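PrgB (Enterococcus faecalis, PDB 6EVU) promotes aggregation, biofilm formation and conjugation through DNA binding and compaction; this chain is the adhesin domain of the antigen I/II-family protein. Local coordinates at residues 32-37 / 152-157. Numbering follows the deposited sequence.
Sequences FDQSVV and DPIITA
I154 packs its side chain against F32, Q34 and V37 and against the carbonyl O of D33, 3.6 Å from I154 CG1, joining two Asx-turn loops of the GbpC-type beta-rich adhesin domain: the one after strand 30-31, which winds into a 3-10 turn at 34-36, and the one linking the paired strands 145-150 and 157-160. No hydrogen bond crosses between them; they bury 314 Å² in all, I154 giving the largest share.

Within the apolar set, I154 CD1 lies 3.5 Å from F32 CD2, oblique to the ring. The F32 chi1 of -158° sets CG anti to the backbone N, beside the carbonyl carbon. P153 CB sits at the edge of this ring, near its plane, 4.0 Å from F32 CE2. F177 meets the same ring with planes at about 45°, and F131 of strand 124-137 also touches F32, which ties the contact to the larger sheet. V37 CG2 packs 3.8 Å from I154 CG1, the two side chains sliding past each other in opposite directions.

Polar groups shape each loop internally. D33 OD1 accepts from S35 N, met from above the carboxylate plane, and D152 OD1 accepts from I154 N at 2.9 Å on its anti side, 33° out of plane; this second Asx turn ties the backbone N of I154 to the D152 side chain.

At the margin, the bent side chain of Q34 crosses that of D152 at about a right angle, their amide and carboxylate planes 84° apart. Q34 OE1 and D152 OD2, both acceptors, stand 3.4 Å apart without bonding, while Q34 NE2 rests 3.7 Å from I154 CG2.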
loop_
_atom_site.group_PDB
_atom_site.type_symbol
_atom_site.label_atom_id
_atom_site.label_comp_id
_atom_site.label_asym_id
_atom_site.label_seq_id
_atom_site.Cartn_x
_atom_site.Cartn_y
_atom_site.Cartn_z
ATOM N N PHE A 32 5.517 3.257 14.274
ATOM C CA PHE A 32 6.238 3.229 13.014
ATOM C C PHE A 32 5.620 4.342 12.165
ATOM O O PHE A 32 4.739 4.150 11.332
ATOM C CB PHE A 32 6.180 1.853 12.335
ATOM C CG PHE A 32 7.315 1.659 11.364
ATOM C CD1 PHE A 32 8.474 1.079 11.784
ATOM C CD2 PHE A 32 7.249 2.125 10.068
ATOM C CE1 PHE A 32 9.543 0.941 10.894
ATOM C CE2 PHE A 32 8.320 1.969 9.181
ATOM C CZ PHE A 32 9.442 1.395 9.613
ATOM N N ASP A 33 6.122 5.546 12.364
ATOM C CA ASP A 33 5.507 6.755 11.812
ATOM C C ASP A 33 6.620 7.776 11.591
ATOM O O ASP A 33 7.799 7.451 11.714
ATOM C CB ASP A 33 4.392 7.245 12.743
ATOM C CG ASP A 33 4.897 7.577 14.134
ATOM O OD1 ASP A 33 6.077 7.891 14.313
ATOM O OD2 ASP A 33 4.067 7.508 15.061
ATOM N N GLN A 34 6.264 9.042 11.291
ATOM C CA GLN A 34 7.318 10.002 10.956
ATOM C C GLN A 34 8.334 10.177 12.096
ATOM O O GLN A 34 9.501 10.528 11.855
ATOM C CB GLN A 34 6.713 11.377 10.620
ATOM C CG GLN A 34 7.491 12.219 9.585
ATOM C CD GLN A 34 7.884 11.453 8.309
ATOM O OE1 GLN A 34 9.066 11.233 8.033
ATOM N NE2 GLN A 34 6.877 11.025 7.536
ATOM N N SER A 35 7.904 9.987 13.339
ATOM C CA SER A 35 8.797 10.156 14.473
ATOM C C SER A 35 9.973 9.184 14.503
ATOM O O SER A 35 10.897 9.374 15.312
ATOM C CB SER A 35 7.979 10.053 15.783
ATOM O OG SER A 35 7.606 8.724 16.066
ATOM N N VAL A 36 9.949 8.117 13.697
ATOM C CA VAL A 36 10.970 7.078 13.783
ATOM C C VAL A 36 12.078 7.271 12.752
ATOM O O VAL A 36 13.088 6.551 12.775
ATOM C CB VAL A 36 10.330 5.678 13.658
ATOM C CG1 VAL A 36 9.020 5.527 14.484
ATOM C CG2 VAL A 36 10.117 5.282 12.184
ATOM N N VAL A 37 11.945 8.263 11.880
ATOM C CA VAL A 37 12.940 8.547 10.852
ATOM C C VAL A 37 14.018 9.439 11.452
ATOM O O VAL A 37 13.718 10.405 12.162
ATOM C CB VAL A 37 12.254 9.188 9.632
ATOM C CG1 VAL A 37 13.239 9.438 8.470
ATOM C CG2 VAL A 37 11.058 8.317 9.189
ATOM N N ASP A 152 12.750 6.905 2.654
ATOM C CA ASP A 152 11.887 7.151 3.803
ATOM C C ASP A 152 10.942 5.953 3.948
ATOM O O ASP A 152 10.067 5.765 3.092
ATOM C CB ASP A 152 11.106 8.457 3.583
ATOM C CG ASP A 152 10.284 8.893 4.790
ATOM O OD1 ASP A 152 9.921 8.046 5.617
ATOM O OD2 ASP A 152 9.961 10.109 4.915
ATOM N N PRO A 153 11.078 5.122 4.997
ATOM C CA PRO A 153 10.200 3.944 5.118
ATOM C C PRO A 153 8.727 4.295 5.327
ATOM O O PRO A 153 7.853 3.415 5.172
ATOM C CB PRO A 153 10.786 3.222 6.327
ATOM C CG PRO A 153 11.227 4.390 7.240
ATOM C CD PRO A 153 11.896 5.346 6.214
ATOM N N ILE A 154 8.445 5.543 5.703
ATOM C CA ILE A 154 7.080 6.017 5.900
ATOM C C ILE A 154 6.456 6.510 4.603
ATOM O O ILE A 154 5.229 6.641 4.531
ATOM C CB ILE A 154 7.076 7.130 6.965
ATOM C CG1 ILE A 154 7.800 6.637 8.218
ATOM C CG2 ILE A 154 5.673 7.573 7.285
ATOM C CD1 ILE A 154 7.176 5.375 8.835
ATOM N N ILE A 155 7.265 6.786 3.583
ATOM C CA ILE A 155 6.750 6.956 2.227
ATOM C C ILE A 155 6.633 5.610 1.515
ATOM O O ILE A 155 5.645 5.337 0.799
ATOM C CB ILE A 155 7.694 7.921 1.486
ATOM C CG1 ILE A 155 7.600 9.339 2.079
ATOM C CG2 ILE A 155 7.440 7.941 -0.047
ATOM C CD1 ILE A 155 8.609 10.318 1.497
ATOM N N THR A 156 7.609 4.747 1.761
ATOM C CA THR A 156 7.576 3.318 1.431
ATOM C C THR A 156 7.740 2.965 -0.063
ATOM O O THR A 156 8.858 2.744 -0.504
ATOM C CB THR A 156 6.278 2.689 2.014
ATOM O OG1 THR A 156 6.005 3.367 3.282
ATOM C CG2 THR A 156 6.406 1.195 2.311
ATOM N N ALA A 157 6.668 2.860 -0.815
ATOM C CA ALA A 157 6.764 2.278 -2.155
ATOM C C ALA A 157 5.799 2.936 -3.127
ATOM O O ALA A 157 4.656 3.226 -2.779
ATOM C CB ALA A 157 6.456 0.787 -2.134
#